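Local coordinates for COG1633: Uncharacterized conserved protein (Magnetospirillum magnetotacticum, PDB 2OH3) that binds zinc in a ferritin-like four-helix bundle and is of unknown function, though as a rubrerythrin relative it may have a metal-dependent redox role, at residues 10-14 with 57-61; 19-24 with 73-77; 93-99 with 146-152; 109-113 with 131-136. All coordinates share one frame; numbering follows the deposited sequence. Where two conformers were deposited one is given.

Interaction 1 of 4, residues 10-14 with 57-61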
loop_
_atom_site.group_PDB
_atom_site.type_symbol
_atom_site.label_atom_id
_atom_site.label_comp_id
_atom_site.label_asym_id
_atom_site.label_seq_id
_atom_site.Cartn_x
_atom_site.Cartn_y
_atom_site.Cartn_z
ATOM N N LEU A 10 8.364 11.236 -14.459
ATOM C CA LEU A 10 7.047 10.954 -14.996
ATOM C C LEU A 10 6.489 9.627 -14.445
ATOM O O LEU A 10 5.302 9.547 -14.161
ATOM C CB LEU A 10 7.077 10.960 -16.513
ATOM C CG LEU A 10 7.406 12.352 -17.109
ATOM C CD1 LEU A 10 7.447 12.236 -18.616
ATOM C CD2 LEU A 10 6.404 13.427 -16.643
ATOM N N ALA A 11 7.336 8.629 -14.241
ATOM C CA ALA A 11 6.918 7.365 -13.614
ATOM C C ALA A 11 6.434 7.597 -12.211
ATOM O O ALA A 11 5.409 7.028 -11.793
ATOM C CB ALA A 11 8.053 6.316 -13.634
ATOM N N HIS A 12 7.146 8.442 -11.471
ATOM C CA HIS A 12 6.715 8.796 -10.134
ATOM C C HIS A 12 5.371 9.527 -10.171
ATOM O O HIS A 12 4.400 9.159 -9.507
ATOM C CB HIS A 12 7.758 9.647 -9.420
ATOM C CG HIS A 12 8.779 8.854 -8.674
ATOM N ND1 HIS A 12 9.895 8.302 -9.283
ATOM C CD2 HIS A 12 8.880 8.546 -7.357
ATOM C CE1 HIS A 12 10.627 7.678 -8.377
ATOM N NE2 HIS A 12 10.032 7.807 -7.204
ATOM N N ALA A 13 5.290 10.554 -10.983
ATOM C CA ALA A 13 4.072 11.316 -11.081
ATOM C C ALA A 13 2.849 10.475 -11.450
ATOM O O ALA A 13 1.787 10.640 -10.844
ATOM C CB ALA A 13 4.272 12.483 -12.054
ATOM N N ILE A 14 2.967 9.573 -12.428
ATOM C CA ILE A 14 1.850 8.727 -12.816
ATOM C C ILE A 14 1.436 7.823 -11.653
ATOM O O ILE A 14 0.256 7.591 -11.393
ATOM C CB ILE A 14 2.192 7.829 -14.018
ATOM C CG1 ILE A 14 2.304 8.672 -15.263
ATOM C CG2 ILE A 14 1.096 6.816 -14.264
ATOM C CD1 ILE A 14 2.820 7.899 -16.475
ATOM N N ILE A 57 -0.136 13.603 -17.442
ATOM C CA ILE A 57 1.158 12.970 -17.244
ATOM C C ILE A 57 1.321 11.784 -18.198
ATOM O O ILE A 57 2.401 11.573 -18.740
ATOM C CB ILE A 57 1.371 12.572 -15.759
ATOM C CG1 ILE A 57 1.311 13.811 -14.896
ATOM C CG2 ILE A 57 2.719 11.915 -15.562
ATOM C CD1 ILE A 57 1.006 13.525 -13.465
ATOM N N LYS A 58 0.241 11.045 -18.439
ATOM C CA LYS A 58 0.269 9.912 -19.367
ATOM C C LYS A 58 0.567 10.338 -20.812
ATOM O O LYS A 58 1.302 9.642 -21.536
ATOM C CB LYS A 58 -1.039 9.133 -19.302
ATOM C CG LYS A 58 -1.097 8.242 -18.040
ATOM C CD LYS A 58 -2.512 7.686 -17.751
ATOM C CE LYS A 58 -2.560 6.924 -16.410
ATOM N NZ LYS A 58 -3.904 6.301 -16.206
ATOM N N GLN A 59 -0.002 11.473 -21.224
ATOM C CA GLN A 59 0.301 12.028 -22.535
ATOM C C GLN A 59 1.799 12.357 -22.619
ATOM O O GLN A 59 2.455 11.975 -23.566
ATOM C CB GLN A 59 -0.596 13.226 -22.864
ATOM C CG GLN A 59 -1.897 12.819 -23.571
ATOM C CD GLN A 59 -1.703 12.500 -25.051
ATOM O OE1 GLN A 59 -1.944 11.371 -25.496
ATOM N NE2 GLN A 59 -1.262 13.494 -25.825
ATOM N N ARG A 60 2.350 13.002 -21.603
ATOM C CA ARG A 60 3.796 13.295 -21.589
ATOM C C ARG A 60 4.680 12.033 -21.711
ATOM O O ARG A 60 5.716 12.006 -22.419
ATOM C CB ARG A 60 4.169 14.051 -20.296
ATOM C CG ARG A 60 3.506 15.382 -20.145
ATOM C CD ARG A 60 4.008 16.103 -18.875
ATOM N NE ARG A 60 3.277 17.361 -18.708
ATOM C CZ ARG A 60 3.505 18.469 -19.395
ATOM N NH1 ARG A 60 4.484 18.528 -20.295
ATOM N NH2 ARG A 60 2.761 19.540 -19.181
ATOM N N SER A 61 4.231 10.967 -21.054
ATOM C CA SER A 61 5.067 9.797 -20.850
ATOM C C SER A 61 5.096 8.876 -22.043
ATOM O O SER A 61 5.933 7.973 -22.078
ATOM C CB SER A 61 4.614 9.023 -19.619
ATOM O OG SER A 61 3.314 8.527 -19.832
#
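Ile-14 lays its CG1 against CG2 of Ile-57, the two chains running antiparallel alongside each other. At 3.3 Å between Ile-14 CG1 and Ile-57 CG2 the pair is tighter than usual for carbon. One bond further on, Ile-14 CD1 reaches Ser-61, 3.5 Å from OG in one of its two conformers. In that conformer OG sits between the backbone N and the carbonyl carbon (chi1 64°) and donates to Lys-58 O at 2.9 Å. Ile-57 also reaches the other way, its CD1 meeting Ala-13 CB at 3.7 Å. Leu-10 spreads its two methyls, CD2 toward Ile-57 CG2 and CD1 over Arg-60 CB and Ser-61 CA. Helices 6-33 and 37-61, antiparallel neighbours of the bundle, meet here with their local axes 9.7 Å apart, and Phe-131 of helix 122-148 packs on both Ala-13 and Ile-57. An alanine in place of Ile-14 would remove CG1 and CD1 and would probably leave Ile-57 CG2 and the Ser-61 side chain without their apolar neighbour. No hydrogen bond crosses between the segments; their contact therefore rests on shape fit and the burial of aliphatic branches.

Interaction 2 of 4, residues 19-24 with 73-77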
loop_
_atom_site.group_PDB
_atom_site.type_symbol
_atom_site.label_atom_id
_atom_site.label_comp_id
_atom_site.label_asym_id
_atom_site.label_seq_id
_atom_site.Cartn_x
_atom_site.Cartn_y
_atom_site.Cartn_z
ATOM N N GLU A 19 -2.325 6.126 -7.621
ATOM C CA GLU A 19 -2.529 5.849 -6.220
ATOM C C GLU A 19 -3.549 6.826 -5.632
ATOM O O GLU A 19 -4.486 6.388 -5.014
ATOM C CB GLU A 19 -1.197 5.874 -5.447
ATOM C CG GLU A 19 -1.357 5.781 -3.934
ATOM C CD GLU A 19 -1.656 4.373 -3.407
ATOM O OE1 GLU A 19 -1.907 3.444 -4.189
ATOM O OE2 GLU A 19 -1.603 4.162 -2.167
ATOM N N ALA A 20 -3.380 8.132 -5.818
ATOM C CA ALA A 20 -4.316 9.113 -5.259
ATOM C C ALA A 20 -5.755 8.871 -5.698
ATOM O O ALA A 20 -6.668 8.908 -4.885
ATOM C CB ALA A 20 -3.912 10.518 -5.595
ATOM N N ALA A 21 -5.976 8.631 -6.979
ATOM C CA ALA A 21 -7.314 8.333 -7.445
ATOM C C ALA A 21 -7.971 7.177 -6.719
ATOM O O ALA A 21 -9.146 7.269 -6.393
ATOM C CB ALA A 21 -7.327 8.052 -8.945
ATOM N N GLU A 22 -7.265 6.067 -6.560
ATOM C CA GLU A 22 -7.790 4.923 -5.840
ATOM C C GLU A 22 -8.065 5.209 -4.384
ATOM O O GLU A 22 -9.054 4.741 -3.844
ATOM C CB GLU A 22 -6.794 3.756 -5.845
ATOM C CG GLU A 22 -6.710 3.038 -7.146
ATOM C CD GLU A 22 -5.558 2.045 -7.166
ATOM O OE1 GLU A 22 -5.165 1.554 -6.056
ATOM O OE2 GLU A 22 -5.086 1.758 -8.305
ATOM N N ARG A 23 -7.158 5.911 -3.733
ATOM C CA ARG A 23 -7.284 6.146 -2.289
ATOM C C ARG A 23 -8.424 7.113 -1.957
ATOM O O ARG A 23 -9.129 6.954 -0.956
ATOM C CB ARG A 23 -6.009 6.721 -1.721
ATOM C CG ARG A 23 -4.755 5.817 -1.763
ATOM C CD ARG A 23 -4.761 4.691 -0.781
ATOM N NE ARG A 23 -5.750 3.675 -1.096
ATOM C CZ ARG A 23 -5.772 2.892 -2.169
ATOM N NH1 ARG A 23 -4.840 2.926 -3.098
ATOM N NH2 ARG A 23 -6.759 2.025 -2.307
ATOM N N TYR A 24 -8.521 8.166 -2.753
ATOM C CA TYR A 24 -9.658 9.101 -2.675
ATOM C C TYR A 24 -11.026 8.528 -3.010
ATOM O O TYR A 24 -11.975 8.894 -2.356
ATOM C CB TYR A 24 -9.382 10.328 -3.510
ATOM C CG TYR A 24 -8.477 11.336 -2.827
ATOM C CD1 TYR A 24 -8.868 11.934 -1.640
ATOM C CD2 TYR A 24 -7.284 11.735 -3.396
ATOM C CE1 TYR A 24 -8.070 12.853 -0.998
ATOM C CE2 TYR A 24 -6.497 12.708 -2.799
ATOM C CZ TYR A 24 -6.888 13.229 -1.565
ATOM O OH TYR A 24 -6.159 14.179 -0.912
ATOM N N GLN A 73 7.759 3.398 -3.297
ATOM C CA GLN A 73 8.051 4.692 -3.912
ATOM C C GLN A 73 6.836 5.568 -4.163
ATOM O O GLN A 73 6.990 6.740 -4.500
ATOM C CB GLN A 73 8.812 4.512 -5.234
ATOM C CG GLN A 73 10.060 3.674 -5.091
ATOM C CD GLN A 73 10.887 3.619 -6.350
ATOM O OE1 GLN A 73 10.840 2.646 -7.079
ATOM N NE2 GLN A 73 11.665 4.663 -6.601
ATOM N N TYR A 74 5.626 5.028 -4.081
ATOM C CA TYR A 74 4.468 5.838 -4.474
ATOM C C TYR A 74 3.214 5.590 -3.634
ATOM O O TYR A 74 2.370 6.449 -3.595
ATOM C CB TYR A 74 4.166 5.695 -5.991
ATOM C CG TYR A 74 3.778 4.272 -6.352
ATOM C CD1 TYR A 74 2.477 3.826 -6.135
ATOM C CD2 TYR A 74 4.722 3.343 -6.831
ATOM C CE1 TYR A 74 2.118 2.542 -6.390
ATOM C CE2 TYR A 74 4.335 2.022 -7.118
ATOM C CZ TYR A 74 3.022 1.656 -6.881
ATOM O OH TYR A 74 2.559 0.402 -7.111
ATOM N N ARG A 75 3.082 4.432 -2.989
ATOM C CA ARG A 75 1.886 4.158 -2.170
ATOM C C ARG A 75 1.723 5.156 -1.015
ATOM O O ARG A 75 2.686 5.538 -0.363
ATOM C CB ARG A 75 1.907 2.759 -1.599
ATOM C CG ARG A 75 1.516 1.684 -2.555
ATOM C CD ARG A 75 1.477 0.382 -1.840
ATOM N NE ARG A 75 0.847 -0.641 -2.661
ATOM C CZ ARG A 75 0.538 -1.843 -2.228
ATOM N NH1 ARG A 75 0.896 -2.219 -1.028
ATOM N NH2 ARG A 75 -0.050 -2.709 -3.036
ATOM N N TRP A 76 0.485 5.535 -0.726
ATOM C CA TRP A 76 0.190 6.195 0.546
ATOM C C TRP A 76 0.644 5.355 1.723
ATOM O O TRP A 76 0.628 4.108 1.674
ATOM C CB TRP A 76 -1.306 6.488 0.659
ATOM C CG TRP A 76 -1.779 7.583 -0.234
ATOM C CD1 TRP A 76 -1.200 8.025 -1.411
ATOM C CD2 TRP A 76 -2.976 8.348 -0.077
ATOM N NE1 TRP A 76 -1.961 9.037 -1.959
ATOM C CE2 TRP A 76 -3.062 9.238 -1.172
ATOM C CE3 TRP A 76 -3.976 8.378 0.894
ATOM C CZ2 TRP A 76 -4.084 10.160 -1.304
ATOM C CZ3 TRP A 76 -5.000 9.301 0.762
ATOM C CH2 TRP A 76 -5.042 10.178 -0.334
ATOM N N LYS A 77 1.075 6.034 2.785
ATOM C CA LYS A 77 1.519 5.386 4.025
ATOM C C LYS A 77 0.317 4.656 4.603
ATOM O O LYS A 77 -0.798 5.074 4.422
ATOM C CB LYS A 77 2.036 6.443 5.022
ATOM C CG LYS A 77 3.167 6.028 5.950
ATOM C CD LYS A 77 3.123 6.815 7.318
ATOM C CE LYS A 77 4.234 6.412 8.311
ATOM N NZ LYS A 77 5.662 6.679 7.849
#
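Glu-19 OE2 takes the backbone N-H of Trp-76 at 2.9 Å, met from above the carboxylate plane, and the same oxygen forms a salt bridge with Arg-75 of the second subunit. The other oxygen, OE1, has a weak bond from Arg-23 NH1, which is also paired with Glu-22 OE1, while Arg-23 NE forms a salt bridge with Glu-26. With CG anti to the backbone N (chi1 172°) and a bend at chi2, Glu-19 lifts its carboxylate from helix to loop, and its CG passes 3.4 Å from Trp-76 CD1. This binds the long connection between helices 37-61 and 94-118, which crosses the outside of the ferritin-like bundle, to helix 6-33 at the subunit interface. Trp-76 lies flat under Arg-23, whose CB stands 3.6 Å from the centroid of the six-membered ring, nearly on the normal. The far edge of the indole points into the face of Tyr-24 in a T-shaped stack, planes at 89°. A leucine in place of Trp-76 would probably leave the Tyr-24 face without its aromatic edge and Arg-23 CB without the ring beneath it. Tyr-24 OH is hydrogen-bonded to Glu-105, a zinc ligand.

Interaction 3 of 4, residues 93-99 with 146-152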
loop_
_atom_site.group_PDB
_atom_site.type_symbol
_atom_site.label_atom_id
_atom_site.label_comp_id
_atom_site.label_asym_id
_atom_site.label_seq_id
_atom_site.Cartn_x
_atom_site.Cartn_y
_atom_site.Cartn_z
ATOM N N THR A 93 -14.422 8.362 10.299
ATOM C CA THR A 93 -14.757 9.687 10.770
ATOM C C THR A 93 -14.092 10.728 9.887
ATOM O O THR A 93 -12.925 10.593 9.554
ATOM C CB THR A 93 -14.307 9.946 12.221
ATOM O OG1 THR A 93 -12.904 10.196 12.245
ATOM C CG2 THR A 93 -14.575 8.773 13.088
ATOM N N PRO A 94 -14.819 11.798 9.520
ATOM C CA PRO A 94 -14.221 12.820 8.656
ATOM C C PRO A 94 -12.904 13.409 9.120
ATOM O O PRO A 94 -12.014 13.595 8.309
ATOM C CB PRO A 94 -15.297 13.906 8.600
ATOM C CG PRO A 94 -16.530 13.223 8.826
ATOM C CD PRO A 94 -16.228 12.116 9.818
ATOM N N TYR A 95 -12.757 13.677 10.411
ATOM C CA TYR A 95 -11.520 14.247 10.914
ATOM C C TYR A 95 -10.308 13.345 10.562
ATOM O O TYR A 95 -9.256 13.838 10.103
ATOM C CB TYR A 95 -11.596 14.473 12.424
ATOM C CG TYR A 95 -10.326 15.043 13.014
ATOM C CD1 TYR A 95 -9.902 16.334 12.688
ATOM C CD2 TYR A 95 -9.549 14.303 13.903
ATOM C CE1 TYR A 95 -8.729 16.868 13.217
ATOM C CE2 TYR A 95 -8.380 14.826 14.444
ATOM C CZ TYR A 95 -7.979 16.109 14.095
ATOM O OH TYR A 95 -6.824 16.631 14.618
ATOM N N HIS A 96 -10.462 12.034 10.757
ATOM C CA HIS A 96 -9.360 11.104 10.523
ATOM C C HIS A 96 -9.070 10.842 9.043
ATOM O O HIS A 96 -7.912 10.681 8.655
ATOM C CB HIS A 96 -9.614 9.796 11.269
ATOM C CG HIS A 96 -9.474 9.917 12.757
ATOM N ND1 HIS A 96 -10.325 9.285 13.640
ATOM C CD2 HIS A 96 -8.574 10.587 13.516
ATOM C CE1 HIS A 96 -9.950 9.560 14.876
ATOM N NE2 HIS A 96 -8.894 10.351 14.829
ATOM N N ALA A 97 -10.097 10.832 8.199
ATOM C CA ALA A 97 -9.898 10.640 6.772
ATOM C C ALA A 97 -9.192 11.845 6.149
ATOM O O ALA A 97 -8.242 11.691 5.341
ATOM C CB ALA A 97 -11.238 10.340 6.099
ATOM N N LEU A 98 -9.617 13.042 6.546
ATOM C CA LEU A 98 -9.037 14.251 6.025
ATOM C C LEU A 98 -7.566 14.377 6.400
ATOM O O LEU A 98 -6.761 14.838 5.602
ATOM C CB LEU A 98 -9.772 15.476 6.548
ATOM C CG LEU A 98 -11.134 15.900 6.053
ATOM C CD1 LEU A 98 -11.754 16.936 7.035
ATOM C CD2 LEU A 98 -11.052 16.484 4.647
ATOM N N ARG A 99 -7.236 14.066 7.653
ATOM C CA ARG A 99 -5.855 14.115 8.107
ATOM C C ARG A 99 -4.983 13.083 7.404
ATOM O O ARG A 99 -3.839 13.347 7.143
ATOM C CB ARG A 99 -5.781 13.910 9.607
ATOM C CG ARG A 99 -6.174 15.210 10.360
ATOM C CD ARG A 99 -5.710 15.295 11.812
ATOM N NE ARG A 99 -4.264 15.410 12.011
ATOM C CZ ARG A 99 -3.494 16.449 11.658
ATOM N NH1 ARG A 99 -3.975 17.520 11.006
ATOM N NH2 ARG A 99 -2.198 16.406 11.933
ATOM N N ILE A 146 -10.131 20.703 7.774
ATOM C CA ILE A 146 -9.823 20.127 9.065
ATOM C C ILE A 146 -10.228 21.140 10.150
ATOM O O ILE A 146 -10.870 20.769 11.124
ATOM C CB ILE A 146 -8.327 19.683 9.111
ATOM C CG1 ILE A 146 -8.139 18.420 8.284
ATOM C CG2 ILE A 146 -7.850 19.396 10.522
ATOM C CD1 ILE A 146 -6.748 18.200 7.822
ATOM N N GLU A 147 -9.898 22.419 9.958
ATOM C CA GLU A 147 -10.356 23.504 10.853
ATOM C C GLU A 147 -11.856 23.489 11.177
ATOM O O GLU A 147 -12.247 23.667 12.312
ATOM C CB GLU A 147 -10.086 24.854 10.195
ATOM C CG GLU A 147 -8.715 25.406 10.361
ATOM C CD GLU A 147 -8.728 26.919 10.220
ATOM O OE1 GLU A 147 -8.675 27.408 9.069
ATOM O OE2 GLU A 147 -8.815 27.619 11.263
ATOM N N LYS A 148 -12.690 23.307 10.162
ATOM C CA LYS A 148 -14.142 23.402 10.311
ATOM C C LYS A 148 -14.782 22.056 10.717
ATOM O O LYS A 148 -15.982 21.970 11.006
ATOM C CB LYS A 148 -14.759 23.943 9.008
ATOM C CG LYS A 148 -14.214 25.328 8.595
ATOM C CD LYS A 148 -14.813 26.469 9.453
ATOM C CE LYS A 148 -14.041 27.817 9.353
ATOM N NZ LYS A 148 -13.346 28.227 10.635
ATOM N N THR A 149 -13.970 21.011 10.751
ATOM C CA THR A 149 -14.452 19.664 10.975
ATOM C C THR A 149 -14.430 19.325 12.473
ATOM O O THR A 149 -13.382 19.355 13.085
ATOM C CB THR A 149 -13.583 18.652 10.211
ATOM O OG1 THR A 149 -13.757 18.839 8.794
ATOM C CG2 THR A 149 -13.979 17.250 10.565
ATOM N N PRO A 150 -15.586 18.964 13.059
ATOM C CA PRO A 150 -15.569 18.681 14.504
ATOM C C PRO A 150 -14.772 17.416 14.841
ATOM O O PRO A 150 -14.701 16.498 14.028
ATOM C CB PRO A 150 -17.053 18.504 14.857
ATOM C CG PRO A 150 -17.710 18.063 13.590
ATOM C CD PRO A 150 -16.919 18.750 12.465
ATOM N N ARG A 151 -14.180 17.387 16.033
ATOM C CA ARG A 151 -13.346 16.269 16.463
ATOM C C ARG A 151 -14.226 15.193 17.092
ATOM O O ARG A 151 -14.992 15.492 18.002
ATOM C CB ARG A 151 -12.319 16.729 17.504
ATOM C CG ARG A 151 -11.658 18.072 17.221
ATOM C CD ARG A 151 -11.247 18.189 15.786
ATOM N NE ARG A 151 -10.158 19.146 15.588
ATOM C CZ ARG A 151 -10.035 19.931 14.517
ATOM N NH1 ARG A 151 -10.916 19.871 13.537
ATOM N NH2 ARG A 151 -9.012 20.770 14.412
ATOM N N PRO A 152 -14.115 13.939 16.631
ATOM C CA PRO A 152 -14.933 12.855 17.186
ATOM C C PRO A 152 -14.408 12.341 18.540
ATOM O O PRO A 152 -13.255 12.582 18.888
ATOM C CB PRO A 152 -14.809 11.769 16.125
ATOM C CG PRO A 152 -13.456 11.966 15.594
ATOM C CD PRO A 152 -13.204 13.446 15.587
HETATM O O HOH W 1 -14.875 14.044 12.295
#
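Tyr-95 meets the other segment first at CB, which touches Pro-152 CD at 3.7 Å; on the ring, Tyr-95 CD2 is 4.1 Å from the same Pro-152 CD, CD1 is near CD and NH1 of Arg-151, CE1 lies over the centre of the Arg-151 guanidinium, 3.6 Å from Arg-151 CZ, and Tyr-95 CZ is 4.0 Å from Arg-151 NE. CE1 also meets Ile-146 CG2 at 3.8 Å. Having CG anti to the backbone N (chi1 179°) swings the ring out toward the segment 146-152. Arg-151 CD packs over one face of it, and Arg-99 CG from its own helix lies over the opposite face; guanidinium and ring planes are 27° apart. That guanidinium is probably held by NH1, which donates to Ile-146 O and Thr-149 O at short distances of 2.6 Å. In the four-helix bundle this joins the start of helix 94-118, where Thr-93 is the N-cap with a weak bond from His-96 N, to the C-terminal tail as it leaves helix 122-148. Deeper in, Leu-98 CD1 and Thr-149 OG1 come tip to tip at 3.3 Å, while OG1 itself bonds to Trp-145 O, and Leu-98 CB packs on Ile-146 CG1. A water links Tyr-95 N, from which it accepts at 2.9 Å, to Pro-150 O, to which it donates.

Interaction 4 of 4, residues 109-113 with 131-136. With ZN (zinc ion), chain B.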
loop_
_atom_site.group_PDB
_atom_site.type_symbol
_atom_site.label_atom_id
_atom_site.label_comp_id
_atom_site.label_asym_id
_atom_site.label_seq_id
_atom_site.Cartn_x
_atom_site.Cartn_y
_atom_site.Cartn_z
HETATM N N MSE A 109 3.752 16.232 -2.382
HETATM C CA MSE A 109 4.323 17.564 -2.534
HETATM C C MSE A 109 5.796 17.530 -2.327
HETATM O O MSE A 109 6.554 18.121 -3.107
HETATM C CB MSE A 109 3.740 18.531 -1.505
HETATM C CG MSE A 109 4.098 19.971 -1.713
HETATM SE SE MSE A 109 3.601 21.010 -0.166
HETATM C CE MSE A 109 4.720 20.239 1.116
ATOM N N GLU A 110 6.209 16.885 -1.235
ATOM C CA GLU A 110 7.614 16.790 -0.919
ATOM C C GLU A 110 8.426 16.052 -1.973
ATOM O O GLU A 110 9.546 16.457 -2.258
ATOM C CB GLU A 110 7.803 16.164 0.456
ATOM C CG GLU A 110 7.483 17.176 1.576
ATOM C CD GLU A 110 7.700 16.608 2.954
ATOM O OE1 GLU A 110 7.842 15.362 3.063
ATOM O OE2 GLU A 110 7.721 17.414 3.913
ATOM N N TYR A 111 7.886 14.983 -2.546
ATOM C CA TYR A 111 8.570 14.334 -3.687
ATOM C C TYR A 111 8.806 15.281 -4.861
ATOM O O TYR A 111 9.891 15.341 -5.463
ATOM C CB TYR A 111 7.818 13.111 -4.222
ATOM C CG TYR A 111 8.467 12.662 -5.533
ATOM C CD1 TYR A 111 9.670 11.981 -5.528
ATOM C CD2 TYR A 111 7.940 13.031 -6.750
ATOM C CE1 TYR A 111 10.315 11.634 -6.710
ATOM C CE2 TYR A 111 8.578 12.660 -7.968
ATOM C CZ TYR A 111 9.735 11.966 -7.931
ATOM O OH TYR A 111 10.392 11.607 -9.084
ATOM N N TYR A 112 7.770 15.998 -5.235
ATOM C CA TYR A 112 7.905 16.966 -6.303
ATOM C C TYR A 112 8.926 18.058 -5.981
ATOM O O TYR A 112 9.742 18.388 -6.810
ATOM C CB TYR A 112 6.552 17.564 -6.631
ATOM C CG TYR A 112 5.582 16.570 -7.282
ATOM C CD1 TYR A 112 5.974 15.738 -8.314
ATOM C CD2 TYR A 112 4.275 16.472 -6.828
ATOM C CE1 TYR A 112 5.048 14.818 -8.910
ATOM C CE2 TYR A 112 3.369 15.585 -7.375
ATOM C CZ TYR A 112 3.747 14.770 -8.427
ATOM O OH TYR A 112 2.813 13.890 -8.954
ATOM N N LYS A 113 8.887 18.615 -4.780
ATOM C CA LYS A 113 9.860 19.644 -4.406
ATOM C C LYS A 113 11.300 19.146 -4.428
ATOM O O LYS A 113 12.226 19.866 -4.809
ATOM C CB LYS A 113 9.559 20.138 -3.002
ATOM C CG LYS A 113 8.334 21.010 -2.894
ATOM C CD LYS A 113 7.998 21.296 -1.433
ATOM C CE LYS A 113 8.992 22.198 -0.761
ATOM N NZ LYS A 113 9.031 23.524 -1.448
ATOM N N PHE A 131 4.116 21.090 -10.195
ATOM C CA PHE A 131 3.319 20.050 -9.530
ATOM C C PHE A 131 3.319 20.244 -8.008
ATOM O O PHE A 131 2.284 20.085 -7.376
ATOM C CB PHE A 131 3.807 18.641 -9.852
ATOM C CG PHE A 131 3.544 18.187 -11.276
ATOM C CD1 PHE A 131 2.987 19.031 -12.240
ATOM C CD2 PHE A 131 3.935 16.937 -11.658
ATOM C CE1 PHE A 131 2.816 18.598 -13.560
ATOM C CE2 PHE A 131 3.765 16.491 -12.964
ATOM C CZ PHE A 131 3.223 17.341 -13.918
ATOM N N ALA A 132 4.469 20.598 -7.435
ATOM C CA ALA A 132 4.579 20.901 -5.990
ATOM C C ALA A 132 3.689 22.068 -5.547
ATOM O O ALA A 132 3.058 21.991 -4.485
ATOM C CB ALA A 132 5.964 21.206 -5.653
ATOM N N ALA A 133 3.646 23.145 -6.337
ATOM C CA ALA A 133 2.803 24.298 -6.033
ATOM C C ALA A 133 1.328 23.912 -5.990
ATOM O O ALA A 133 0.592 24.365 -5.109
ATOM C CB ALA A 133 3.037 25.442 -7.044
ATOM N N GLU A 134 0.890 23.098 -6.945
ATOM C CA GLU A 134 -0.497 22.643 -6.923
ATOM C C GLU A 134 -0.793 21.689 -5.752
ATOM O O GLU A 134 -1.850 21.796 -5.139
ATOM C CB GLU A 134 -0.896 22.001 -8.259
ATOM C CG GLU A 134 -2.347 21.492 -8.328
ATOM C CD GLU A 134 -3.399 22.557 -8.606
ATOM O OE1 GLU A 134 -3.076 23.643 -9.135
ATOM O OE2 GLU A 134 -4.579 22.281 -8.309
ATOM N N GLU A 135 0.108 20.777 -5.433
ATOM C CA GLU A 135 -0.143 19.893 -4.322
ATOM C C GLU A 135 -0.236 20.695 -3.059
ATOM O O GLU A 135 -1.035 20.365 -2.200
ATOM C CB GLU A 135 0.924 18.788 -4.241
ATOM C CG GLU A 135 0.858 17.894 -5.487
ATOM C CD GLU A 135 -0.552 17.375 -5.723
ATOM O OE1 GLU A 135 -1.141 16.919 -4.754
ATOM O OE2 GLU A 135 -1.098 17.477 -6.836
ATOM N N ALA A 136 0.545 21.775 -2.977
ATOM C CA ALA A 136 0.556 22.697 -1.830
ATOM C C ALA A 136 -0.783 23.379 -1.652
ATOM O O ALA A 136 -1.254 23.581 -0.531
ATOM C CB ALA A 136 1.662 23.755 -1.992
HETATM ZN ZN ZN B . -2.957 16.750 -4.337
#
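This contact belongs to the zinc site of the rubrerythrin-like bundle: Glu-135 binds the zinc ion through OE1 at 1.9 Å, and its aliphatic stem is packed by the 109-113 segment. OE2 stays 3.2 Å from the zinc ion, so the carboxylate binds through one oxygen; Glu-105 and His-138 are the other protein ligands. The chain bends at chi2 (-52°), and its CG lies near the plane of the Tyr-112 ring at the edge, 3.9 Å from CE2, while Glu-135 CB meets Met-109 CB. Tyr-112 is the centre of the packing. Phe-131 CB stands over the middle of its face, 3.7 Å from the ring centroid, and the Phe-131 ring turns its edge, at CD2, toward the same ring in a T-shaped pair with planes at 82°. Tyr-112 CB rests on Ala-132 CB, which is also met by Lys-113 CG at 3.6 Å. The small Ala-132 is consistent with the close approach of the antiparallel helices 94-118 and 122-148, local axes 8.2 Å apart. Met-109, modelled as selenomethionine, is extended to SE and bends at its end (chi3 64°), with CG 3.6 Å from Ala-132 O and SE against Ala-136 CB. Phe-131 also stacks edge-to-face with His-53 of helix 37-61. No hydrogen bond joins the two segments; the contact is apolar and aromatic, which is likely to restrict how far the stem of Glu-135 can swing while OE1 binds the zinc ion.

In the fold
The four contacts lie along one antiparallel bundle of helices 6-33, 37-61, 94-118 and 122-148. Interactions 1 and 2 share helix 6-33 and cross along the chain, their centres 15 Å apart. Both close before interactions 3 and 4, which share helices 94-118 and 122-148, with both segments of interaction 4 lying between those of interaction 3. Interactions 1 and 3 sit at opposite ends, centres 32 Å apart. Interaction 4 touches interaction 1 where Phe-131 meets Ile-57 and Ala-13, joining the two helix pairs. Interactions 2 and 4 approach the zinc through Tyr-24 and Glu-135; helix 6-33 thus faces the second subunit at Glu-19 and Arg-23 and borders the metal site through Tyr-24.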